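Local coordinates for protein acyl-CoA thioesterase II TesB2 (Mycobacterium marinum, PDB 3U0A) that probably hydrolyses fatty acyl-CoA thioesters, releasing the free fatty acid and coenzyme A, at residues G43-S48 with R92-V97; P127-L132 with Q173-H178; L188-L193 with M225-G230; V50-P55 with V80-D85. All coordinates share one frame; numbering follows the deposited sequence.

In the fold
Chain order shows how two hot-dog domains are assembled from the same simple plan, a helix laid on antiparallel strands. Helix 34-51 supplies the first partner of both interaction 1 and interaction 4. The chain returns to 50-55 through strand 80-85, closing interaction 4, before strand 89-98 comes back to 43-48; interaction 4 therefore nests within interaction 1, and Arg92 links the two by reaching Thr52 and Asp85. Interaction 2 follows in series, laying the proline-rich segment 127-132 on strand 171-178. Interaction 3 comes last, setting helix 186-200 on strand 217-227, and touches interaction 1 where Cys191 packs on Val47, joining the two halves of the chain.

Interaction 1. Residues G43-S48 with R92-V97; sequences GQSLVS and RRVNAV
No ring, amide or guanidinium group lies between Ser45 and its partners Val94 and Ala96, so the contact has no aromatic face or edge to fill; the flat element involved is the peptide unit carrying Ser45 O, whose oxygen is met by Val94 CG2 at 3.5 Å. This is the central theme of the hot-dog fold, in which a helix, here 34-51, is wrapped by antiparallel strands, one of them 89-98. Helix and strand come close, with Ser45 CA and Val94 CA 6.2 Å apart, and a small residue occupies the helix side of the approach. Both Val94 methyls lie near the carbonyl oxygen; CG1, anti to the backbone N (chi1 179°), also lies 4.0 Å from Ser45 CB. No hydrogen bond crosses between the segments, and the contact is one of van der Waals fit, burying about 149 Å² in all. The serine hydroxyl is satisfied within its own helix by Val41 O, one turn back, which lets a polar atom sit in a buried interface without a partner on the strand. Phe78, Phe104 and Met106 from the two neighbouring strands also touch Ser45, and Ala49 and Val41 continue the helix surface over Val94 and Ala96. The side chain of Asn95 starts away from the helix and packs on Arg93 of the second subunit, so one strand serves both the core and the subunit interface. On the strand face turned to the helix, the methyl of Ala96 completes the contact, its CB resting 3.7 Å from Ser45 OG.

Interaction 2. Residues P127-L132 with Q173-H178; sequences PPPDDL and QVWFRH. With SO4 (sulfate ion), chain C.
The irregular segment 127-132 passes beside strand 171-178 without forming backbone hydrogen bonds to the segment 173-178, coming closest where Pro129 CA lies 6.4 Å from Trp175 CA. The indole of Trp175 receives nearly all of the contact; its CG, anti to the carbonyl carbon (chi1 -73°), carries the ring toward the prolines. Pro129 lies over one of its faces: CD sits 4.0 Å from the centroid of the six-membered ring and only 14° off the normal, a CH-pi contact, while Pro129 CB covers the five-membered part at 4.0 Å from Trp175 CG. Leu132 crosses the indole at about a right angle and brings CD1 to 4.0 Å from Trp175 CD1. Pro129 O is reached by Arg155 of the adjoining strand. Further along the strand, Arg177 holds a sulfate ion, most likely picked up during crystallisation, with NH2 at 3.2 Å from sulfate O3. At the pyrrole nitrogen, Trp175 NE1 donates to Pro127 O over 3.1 Å, but the angle of 131° makes the bond weak. The chemistry thus implies a mainly apolar grip on the second hot-dog domain, with one bent hydrogen bond serving the indole N-H.

Interaction 3. Residues L188-L193 with M225-G230; sequences LHICAL and MWFMRG
An aliphatic-aromatic contact joins Ile190, on helix 186-200, to Phe227, at the end of strand 217-227, in the second of the two hot-dog domains, where the helix lies against antiparallel strands. The methyl CG2 of Ile190 stands over the middle of the phenyl ring, 3.6 Å from its centroid and 9° off the normal, which is an almost vertical CH-pi approach. All six ring carbons lie at comparable distances from it, the nearest including CE1 at 3.7 Å from Ile190 CG2. With CG2 anti to the backbone N, that branch reaches the ring, whereas CG1 (chi1 -68°) lies beside the backbone N, anti to the carbonyl carbon. One helical turn on, Leu193 takes a different position: its CD2 meets the ring edge, 4.3 Å from Phe227 CE1. Strand 58-66 of the first domain pairs with this strand, Phe227 bonding through its backbone to His60, so the helix packs where the two domains are joined. On the reverse side of the strand Trp226 bonds to Asp222 of the second subunit. With no polar atom engaged between the two segments, the contact rests on dispersion and on the attraction of a methyl group for the pi face.

Interaction 4. Residues V50-P55 with V80-D85; sequences VRTVDP and VERTRD. With NA (sodium ion), chain G; SO4 (sulfate ion), chain D.
As helix 34-51 ends, the chain turns through Thr52 beside strand 76-85, with Thr52 CA 7.7 Å from Arg82 CA and no hydrogen bond between the two segments. A backbone bond from Val53 N to Val50 O, 3.2 Å, tightens this turn, which also binds a sodium ion through Val50 O at 2.8 Å and Val53 O at 2.7 Å, with a water. The strand is irregular too, Arg82 being the centre of an inverse gamma turn and Thr83 with Arg84 forming a classic bulge opposite Thr91. Thr52 carries the contact. It meets Val80 tip to tip, OG1 lying 3.6 Å from Val80 CG1; the hydroxyl sits between the backbone N and carbonyl carbon (chi1 73°) and bonds to Ala49 O of the helix. Arg82, extended from CG to NE, spreads its guanidinium across the threonine, so that Thr52 CB lies 3.5 Å from Arg82 NH2 over one face, and Thr52 O stands over the same face, 3.7 Å above the plane. Asn19 takes the NE end, and NH2 donates to sulfate O1 over 3.3 Å at 137°. Tyr21 packs on both Thr52 and Val80, while Arg92 bonds to Thr52 O and forms a salt bridge with Asp85, so the helix end is bracketed by three strands adjacent in the sheet, 20-23, 76-85 and 89-98.

Interaction 1. Residues G43-S48 with R92-V97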
# COMPACT_ATOMS: atom_id res chain seq x y z
N GLY A 43 1.05 -15.90 0.30
CA GLY A 43 2.33 -16.26 -0.26
C GLY A 43 2.14 -17.16 -1.44
O GLY A 43 2.78 -16.97 -2.47
N GLN A 44 1.23 -18.12 -1.31
CA GLN A 44 0.98 -19.05 -2.39
C GLN A 44 0.29 -18.33 -3.54
O GLN A 44 0.61 -18.59 -4.69
CB GLN A 44 0.21 -20.28 -1.92
CG GLN A 44 1.08 -21.28 -1.13
CD GLN A 44 0.57 -22.74 -1.16
OE1 GLN A 44 -0.53 -23.06 -0.67
NE2 GLN A 44 1.39 -23.62 -1.71
N SER A 45 -0.60 -17.40 -3.24
CA SER A 45 -1.19 -16.56 -4.28
C SER A 45 -0.10 -15.85 -5.10
O SER A 45 -0.21 -15.78 -6.30
CB SER A 45 -2.14 -15.53 -3.68
OG SER A 45 -3.12 -16.14 -2.90
N LEU A 46 0.93 -15.34 -4.44
CA LEU A 46 2.04 -14.69 -5.18
C LEU A 46 2.85 -15.68 -6.01
O LEU A 46 3.19 -15.41 -7.17
CB LEU A 46 2.99 -13.93 -4.24
CG LEU A 46 4.24 -13.33 -4.88
CD1 LEU A 46 3.93 -12.24 -5.87
CD2 LEU A 46 5.19 -12.80 -3.84
N VAL A 47 3.13 -16.84 -5.41
CA VAL A 47 3.91 -17.85 -6.09
C VAL A 47 3.20 -18.26 -7.37
O VAL A 47 3.84 -18.46 -8.39
CB VAL A 47 4.17 -19.06 -5.20
CG1 VAL A 47 4.80 -20.22 -5.99
CG2 VAL A 47 5.03 -18.65 -4.04
N SER A 48 1.88 -18.34 -7.31
CA SER A 48 1.05 -18.59 -8.50
C SER A 48 1.20 -17.54 -9.59
O SER A 48 1.17 -17.84 -10.79
CB SER A 48 -0.41 -18.63 -8.10
OG SER A 48 -0.77 -19.92 -7.68
N ARG A 92 -0.05 -9.14 -12.83
CA ARG A 92 -0.95 -10.26 -12.58
C ARG A 92 -2.01 -9.96 -11.53
O ARG A 92 -1.74 -9.19 -10.61
CB ARG A 92 -0.14 -11.47 -12.12
CG ARG A 92 0.83 -12.00 -13.17
CD ARG A 92 0.10 -12.54 -14.39
NE ARG A 92 0.97 -13.15 -15.39
CZ ARG A 92 1.32 -12.61 -16.55
NH1 ARG A 92 0.90 -11.38 -16.92
NH2 ARG A 92 2.11 -13.28 -17.36
N ARG A 93 -3.21 -10.53 -11.67
CA ARG A 93 -4.18 -10.60 -10.55
C ARG A 93 -4.40 -12.05 -10.20
O ARG A 93 -4.35 -12.89 -11.10
CB ARG A 93 -5.52 -9.89 -10.83
CG ARG A 93 -5.34 -8.39 -10.88
CD ARG A 93 -6.64 -7.61 -10.89
NE ARG A 93 -7.61 -8.00 -11.93
CZ ARG A 93 -8.87 -7.52 -12.05
NH1 ARG A 93 -9.39 -6.59 -11.20
NH2 ARG A 93 -9.65 -7.99 -13.01
N VAL A 94 -4.59 -12.34 -8.92
CA VAL A 94 -4.83 -13.69 -8.45
C VAL A 94 -5.99 -13.71 -7.45
O VAL A 94 -6.06 -12.84 -6.55
CB VAL A 94 -3.60 -14.31 -7.72
CG1 VAL A 94 -3.93 -15.73 -7.24
CG2 VAL A 94 -2.38 -14.34 -8.61
N ASN A 95 -6.88 -14.71 -7.61
CA ASN A 95 -7.92 -15.02 -6.63
C ASN A 95 -7.68 -16.40 -6.01
O ASN A 95 -7.65 -17.38 -6.71
CB ASN A 95 -9.31 -15.01 -7.28
CG ASN A 95 -9.87 -13.62 -7.49
OD1 ASN A 95 -9.36 -12.60 -6.97
ND2 ASN A 95 -10.97 -13.57 -8.25
N ALA A 96 -7.53 -16.46 -4.69
CA ALA A 96 -7.40 -17.74 -4.00
C ALA A 96 -8.82 -18.17 -3.61
O ALA A 96 -9.55 -17.38 -2.99
CB ALA A 96 -6.51 -17.62 -2.77
N VAL A 97 -9.19 -19.38 -4.01
CA VAL A 97 -10.56 -19.83 -3.91
C VAL A 97 -10.69 -21.12 -3.10
O VAL A 97 -9.90 -22.05 -3.25
CB VAL A 97 -11.22 -20.01 -5.32
CG1 VAL A 97 -12.56 -20.71 -5.21
CG2 VAL A 97 -11.42 -18.68 -6.03

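Interaction 2. Residues P127-L132 with Q173-H178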
# COMPACT_ATOMS: atom_id res chain seq x y z
N PRO A 127 19.87 -1.47 18.31
CA PRO A 127 20.99 -2.16 18.90
C PRO A 127 21.20 -3.43 18.11
O PRO A 127 20.25 -3.90 17.46
CB PRO A 127 20.52 -2.45 20.33
CG PRO A 127 19.04 -2.40 20.26
CD PRO A 127 18.69 -1.44 19.19
N PRO A 128 22.43 -3.99 18.12
CA PRO A 128 22.59 -5.22 17.37
C PRO A 128 21.72 -6.34 17.93
O PRO A 128 21.32 -6.29 19.10
CB PRO A 128 24.08 -5.53 17.54
CG PRO A 128 24.72 -4.21 17.73
CD PRO A 128 23.71 -3.36 18.44
N PRO A 129 21.41 -7.35 17.11
CA PRO A 129 20.58 -8.45 17.62
C PRO A 129 21.28 -9.31 18.68
O PRO A 129 20.65 -9.85 19.56
CB PRO A 129 20.32 -9.30 16.37
CG PRO A 129 21.45 -8.98 15.44
CD PRO A 129 21.81 -7.55 15.71
N ASP A 130 22.60 -9.38 18.57
CA ASP A 130 23.34 -10.37 19.36
C ASP A 130 23.25 -10.13 20.86
O ASP A 130 23.30 -11.12 21.64
CB ASP A 130 24.79 -10.55 18.88
CG ASP A 130 24.96 -11.80 18.04
OD1 ASP A 130 23.93 -12.39 17.64
OD2 ASP A 130 26.13 -12.19 17.78
N ASP A 131 23.08 -8.88 21.27
CA ASP A 131 22.92 -8.56 22.69
C ASP A 131 21.43 -8.32 23.05
O ASP A 131 21.12 -7.64 24.01
CB ASP A 131 23.85 -7.37 23.09
CG ASP A 131 23.66 -6.09 22.21
OD1 ASP A 131 22.56 -5.90 21.62
OD2 ASP A 131 24.61 -5.25 22.14
N LEU A 132 20.51 -8.91 22.28
CA LEU A 132 19.09 -8.86 22.60
C LEU A 132 18.64 -10.29 22.83
O LEU A 132 19.14 -11.19 22.14
CB LEU A 132 18.29 -8.24 21.45
CG LEU A 132 18.40 -6.73 21.23
CD1 LEU A 132 17.52 -6.36 20.05
CD2 LEU A 132 18.03 -5.92 22.47
N GLN A 173 10.39 -2.30 16.94
CA GLN A 173 11.50 -2.83 16.17
C GLN A 173 11.77 -4.28 16.50
O GLN A 173 11.91 -4.64 17.67
CB GLN A 173 12.75 -1.97 16.36
CG GLN A 173 12.69 -0.73 15.49
CD GLN A 173 13.63 0.36 15.92
OE1 GLN A 173 14.29 0.25 16.96
NE2 GLN A 173 13.72 1.42 15.12
N VAL A 174 11.82 -5.11 15.45
CA VAL A 174 12.09 -6.54 15.57
C VAL A 174 13.17 -7.01 14.61
O VAL A 174 13.13 -6.71 13.42
CB VAL A 174 10.82 -7.38 15.30
CG1 VAL A 174 11.05 -8.81 15.74
CG2 VAL A 174 9.62 -6.80 16.03
N TRP A 175 14.13 -7.77 15.12
CA TRP A 175 15.10 -8.45 14.26
C TRP A 175 14.67 -9.86 14.03
O TRP A 175 14.27 -10.55 14.94
CB TRP A 175 16.45 -8.51 14.92
CG TRP A 175 17.22 -7.25 14.99
CD1 TRP A 175 17.29 -6.36 16.04
CD2 TRP A 175 18.13 -6.71 13.98
NE1 TRP A 175 18.12 -5.33 15.74
CE2 TRP A 175 18.66 -5.48 14.52
CE3 TRP A 175 18.54 -7.12 12.73
CZ2 TRP A 175 19.56 -4.70 13.83
CZ3 TRP A 175 19.42 -6.32 12.01
CH2 TRP A 175 19.93 -5.13 12.56
N PHE A 176 14.78 -10.31 12.80
CA PHE A 176 14.40 -11.68 12.48
C PHE A 176 15.35 -12.29 11.49
O PHE A 176 15.98 -11.60 10.69
CB PHE A 176 12.92 -11.80 12.02
CG PHE A 176 12.59 -11.07 10.72
CD1 PHE A 176 12.43 -11.77 9.51
CD2 PHE A 176 12.37 -9.68 10.70
CE1 PHE A 176 12.07 -11.09 8.33
CE2 PHE A 176 12.04 -9.01 9.50
CZ PHE A 176 11.89 -9.72 8.33
N ARG A 177 15.43 -13.62 11.53
CA ARG A 177 16.34 -14.36 10.71
C ARG A 177 15.87 -15.82 10.71
O ARG A 177 15.54 -16.37 11.76
CB ARG A 177 17.75 -14.23 11.32
CG ARG A 177 18.77 -15.20 10.76
CD ARG A 177 20.16 -15.03 11.36
NE ARG A 177 20.34 -15.66 12.65
CZ ARG A 177 21.52 -15.81 13.27
NH1 ARG A 177 22.65 -15.37 12.71
NH2 ARG A 177 21.57 -16.39 14.46
N HIS A 178 15.86 -16.43 9.52
CA HIS A 178 15.65 -17.86 9.38
C HIS A 178 16.88 -18.57 9.91
O HIS A 178 17.99 -18.30 9.47
CB HIS A 178 15.40 -18.25 7.91
CG HIS A 178 14.82 -19.65 7.74
ND1 HIS A 178 15.60 -20.74 7.53
CD2 HIS A 178 13.52 -20.12 7.79
CE1 HIS A 178 14.83 -21.83 7.43
NE2 HIS A 178 13.56 -21.46 7.60
S SO4 C . 25.71 -16.42 14.72
O1 SO4 C . 25.86 -15.31 13.71
O2 SO4 C . 25.47 -15.90 16.11
O3 SO4 C . 24.59 -17.36 14.37
O4 SO4 C . 26.99 -17.18 14.70

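Interaction 3. Residues L188-L193 with M225-G230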
# COMPACT_ATOMS: atom_id res chain seq x y z
N LEU A 188 11.77 -17.38 -2.98
CA LEU A 188 11.63 -17.99 -1.66
C LEU A 188 11.95 -16.98 -0.56
O LEU A 188 11.37 -17.02 0.52
CB LEU A 188 12.56 -19.22 -1.52
CG LEU A 188 12.62 -19.87 -0.12
CD1 LEU A 188 11.30 -20.49 0.28
CD2 LEU A 188 13.72 -20.91 -0.04
N HIS A 189 12.90 -16.10 -0.83
CA HIS A 189 13.29 -15.11 0.14
C HIS A 189 12.21 -14.08 0.27
O HIS A 189 11.83 -13.75 1.37
CB HIS A 189 14.68 -14.53 -0.18
CG HIS A 189 15.80 -15.52 0.04
ND1 HIS A 189 16.61 -15.46 1.10
CD2 HIS A 189 16.17 -16.65 -0.68
CE1 HIS A 189 17.45 -16.49 1.06
NE2 HIS A 189 17.19 -17.21 -0.04
N ILE A 190 11.70 -13.60 -0.86
CA ILE A 190 10.60 -12.63 -0.89
C ILE A 190 9.39 -13.18 -0.08
O ILE A 190 8.88 -12.50 0.80
CB ILE A 190 10.26 -12.21 -2.35
CG1 ILE A 190 11.40 -11.39 -2.96
CG2 ILE A 190 9.03 -11.33 -2.41
CD1 ILE A 190 11.47 -11.48 -4.47
N CYS A 191 9.00 -14.43 -0.36
CA CYS A 191 7.93 -15.10 0.37
C CYS A 191 8.23 -15.23 1.86
O CYS A 191 7.36 -15.03 2.69
CB CYS A 191 7.64 -16.48 -0.23
SG CYS A 191 6.79 -16.43 -1.83
N ALA A 192 9.46 -15.56 2.20
CA ALA A 192 9.88 -15.65 3.58
C ALA A 192 9.62 -14.31 4.29
O ALA A 192 8.99 -14.28 5.33
CB ALA A 192 11.35 -16.07 3.68
N LEU A 193 10.08 -13.22 3.68
CA LEU A 193 9.93 -11.89 4.26
C LEU A 193 8.45 -11.46 4.31
O LEU A 193 8.01 -10.86 5.31
CB LEU A 193 10.76 -10.85 3.47
CG LEU A 193 10.64 -9.37 3.88
CD1 LEU A 193 11.89 -8.62 3.50
CD2 LEU A 193 9.45 -8.70 3.22
N MET A 225 2.98 -4.31 -0.39
CA MET A 225 4.44 -4.48 -0.23
C MET A 225 5.22 -4.04 -1.45
O MET A 225 4.71 -4.07 -2.58
CB MET A 225 4.79 -5.93 0.07
CG MET A 225 4.12 -6.48 1.32
SD MET A 225 4.52 -8.20 1.62
CE MET A 225 3.40 -8.51 3.02
N TRP A 226 6.46 -3.61 -1.22
CA TRP A 226 7.33 -3.15 -2.28
C TRP A 226 8.68 -3.72 -2.06
O TRP A 226 9.26 -3.50 -1.02
CB TRP A 226 7.37 -1.62 -2.33
CG TRP A 226 6.02 -0.98 -2.64
CD1 TRP A 226 5.52 -0.61 -3.88
CD2 TRP A 226 4.98 -0.61 -1.71
NE1 TRP A 226 4.28 -0.07 -3.77
CE2 TRP A 226 3.89 -0.05 -2.50
CE3 TRP A 226 4.84 -0.67 -0.34
CZ2 TRP A 226 2.73 0.41 -1.92
CZ3 TRP A 226 3.65 -0.20 0.24
CH2 TRP A 226 2.63 0.33 -0.55
N PHE A 227 9.17 -4.47 -3.03
CA PHE A 227 10.41 -5.23 -2.87
C PHE A 227 11.48 -4.54 -3.66
O PHE A 227 11.52 -4.64 -4.87
CB PHE A 227 10.21 -6.66 -3.35
CG PHE A 227 9.04 -7.32 -2.72
CD1 PHE A 227 9.05 -7.64 -1.38
CD2 PHE A 227 7.90 -7.58 -3.45
CE1 PHE A 227 7.95 -8.23 -0.78
CE2 PHE A 227 6.80 -8.17 -2.85
CZ PHE A 227 6.83 -8.50 -1.51
N MET A 228 12.33 -3.80 -2.96
CA MET A 228 13.25 -2.85 -3.61
C MET A 228 14.66 -3.41 -3.96
O MET A 228 15.17 -3.14 -5.02
CB MET A 228 13.41 -1.60 -2.75
CG MET A 228 12.24 -0.63 -2.76
SD MET A 228 11.31 -0.45 -1.20
CE MET A 228 12.58 -0.43 0.06
N ARG A 229 15.29 -4.15 -3.05
CA ARG A 229 16.68 -4.62 -3.27
C ARG A 229 16.79 -6.04 -2.80
O ARG A 229 16.01 -6.49 -1.97
CB ARG A 229 17.69 -3.76 -2.50
CG ARG A 229 17.83 -2.35 -3.04
CD ARG A 229 18.49 -1.45 -2.01
NE ARG A 229 18.48 -0.05 -2.43
CZ ARG A 229 17.56 0.87 -2.10
NH1 ARG A 229 16.52 0.60 -1.31
NH2 ARG A 229 17.68 2.10 -2.59
N GLY A 230 17.76 -6.75 -3.33
CA GLY A 230 18.00 -8.12 -2.91
C GLY A 230 18.50 -8.23 -1.48
O GLY A 230 19.22 -7.34 -0.98

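Interaction 4. Residues V50-P55 with V80-D85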
# COMPACT_ATOMS: atom_id res chain seq x y z
N VAL A 50 3.88 -15.73 -9.95
CA VAL A 50 5.25 -15.80 -10.38
C VAL A 50 5.47 -16.90 -11.46
O VAL A 50 6.32 -16.77 -12.37
CB VAL A 50 6.16 -16.02 -9.15
CG1 VAL A 50 7.59 -16.35 -9.56
CG2 VAL A 50 6.14 -14.79 -8.28
N ARG A 51 4.67 -17.96 -11.39
CA ARG A 51 4.81 -19.08 -12.33
C ARG A 51 4.30 -18.79 -13.74
O ARG A 51 4.67 -19.49 -14.69
CB ARG A 51 4.18 -20.33 -11.73
CG ARG A 51 5.15 -20.88 -10.70
CD ARG A 51 4.82 -22.22 -10.12
NE ARG A 51 4.55 -23.27 -11.11
CZ ARG A 51 4.34 -24.54 -10.76
NH1 ARG A 51 4.12 -25.48 -11.70
NH2 ARG A 51 4.40 -24.89 -9.45
N THR A 52 3.50 -17.74 -13.86
CA THR A 52 2.93 -17.29 -15.12
C THR A 52 3.71 -16.11 -15.69
O THR A 52 3.32 -15.55 -16.72
CB THR A 52 1.45 -16.83 -14.95
OG1 THR A 52 1.40 -15.57 -14.26
CG2 THR A 52 0.66 -17.85 -14.18
N VAL A 53 4.79 -15.74 -15.02
CA VAL A 53 5.62 -14.59 -15.44
C VAL A 53 6.96 -15.03 -15.98
O VAL A 53 7.64 -15.80 -15.36
CB VAL A 53 5.78 -13.56 -14.29
CG1 VAL A 53 6.72 -12.43 -14.68
CG2 VAL A 53 4.41 -13.05 -13.89
N ASP A 54 7.29 -14.55 -17.17
CA ASP A 54 8.65 -14.56 -17.69
C ASP A 54 9.68 -14.15 -16.61
O ASP A 54 9.59 -13.07 -16.05
CB ASP A 54 8.74 -13.60 -18.87
CG ASP A 54 10.08 -13.67 -19.59
OD1 ASP A 54 11.15 -13.69 -18.92
OD2 ASP A 54 10.05 -13.72 -20.85
N PRO A 55 10.65 -15.03 -16.30
CA PRO A 55 11.55 -14.75 -15.18
C PRO A 55 12.52 -13.61 -15.39
O PRO A 55 13.12 -13.16 -14.41
CB PRO A 55 12.29 -16.07 -14.94
CG PRO A 55 11.95 -16.97 -16.06
CD PRO A 55 10.84 -16.38 -16.87
N VAL A 80 -5.13 -17.28 -11.71
CA VAL A 80 -4.26 -16.19 -12.18
C VAL A 80 -4.85 -15.53 -13.42
O VAL A 80 -5.33 -16.23 -14.30
CB VAL A 80 -2.82 -16.68 -12.52
CG1 VAL A 80 -1.89 -15.52 -12.87
CG2 VAL A 80 -2.24 -17.48 -11.37
N GLU A 81 -4.80 -14.20 -13.48
CA GLU A 81 -5.25 -13.40 -14.62
C GLU A 81 -4.05 -12.65 -15.19
O GLU A 81 -3.40 -11.94 -14.42
CB GLU A 81 -6.24 -12.36 -14.14
CG GLU A 81 -6.70 -11.40 -15.23
CD GLU A 81 -7.48 -10.23 -14.64
OE1 GLU A 81 -8.65 -10.44 -14.22
OE2 GLU A 81 -6.89 -9.11 -14.54
N ARG A 82 -3.75 -12.80 -16.48
CA ARG A 82 -2.53 -12.16 -17.04
C ARG A 82 -2.89 -10.76 -17.44
O ARG A 82 -3.24 -10.51 -18.55
CB ARG A 82 -1.93 -12.93 -18.20
CG ARG A 82 -1.70 -14.38 -17.88
CD ARG A 82 -0.70 -15.10 -18.77
NE ARG A 82 -0.43 -16.42 -18.20
CZ ARG A 82 0.53 -17.26 -18.56
NH1 ARG A 82 1.37 -16.95 -19.54
NH2 ARG A 82 0.65 -18.42 -17.92
N THR A 83 -2.82 -9.84 -16.50
CA THR A 83 -3.56 -8.63 -16.65
C THR A 83 -2.93 -7.77 -17.74
O THR A 83 -3.62 -7.19 -18.58
CB THR A 83 -3.64 -7.89 -15.31
OG1 THR A 83 -4.21 -8.76 -14.33
CG2 THR A 83 -4.50 -6.66 -15.44
N ARG A 84 -1.60 -7.74 -17.74
CA ARG A 84 -0.82 -7.00 -18.72
C ARG A 84 0.56 -7.65 -18.88
O ARG A 84 1.20 -8.09 -17.90
CB ARG A 84 -0.70 -5.55 -18.26
CG ARG A 84 -0.03 -4.55 -19.22
CD ARG A 84 1.47 -4.36 -18.91
NE ARG A 84 1.77 -4.25 -17.46
CZ ARG A 84 1.89 -3.10 -16.79
NH1 ARG A 84 1.76 -1.93 -17.44
NH2 ARG A 84 2.15 -3.10 -15.47
N ASP A 85 0.97 -7.76 -20.14
CA ASP A 85 2.29 -8.24 -20.50
C ASP A 85 2.98 -7.25 -21.50
O ASP A 85 2.80 -7.33 -22.70
CB ASP A 85 2.18 -9.64 -21.12
CG ASP A 85 1.93 -10.72 -20.08
OD1 ASP A 85 2.89 -11.41 -19.71
OD2 ASP A 85 0.79 -10.85 -19.61
NA NA G . 8.75 -15.55 -12.89
S SO4 D . 2.19 -22.06 -18.65
O1 SO4 D . 1.57 -21.08 -19.62
O2 SO4 D . 3.10 -21.34 -17.72
O3 SO4 D . 1.12 -22.71 -17.82
O4 SO4 D . 2.87 -23.18 -19.42
O HOH W 1 9.43 -13.64 -11.59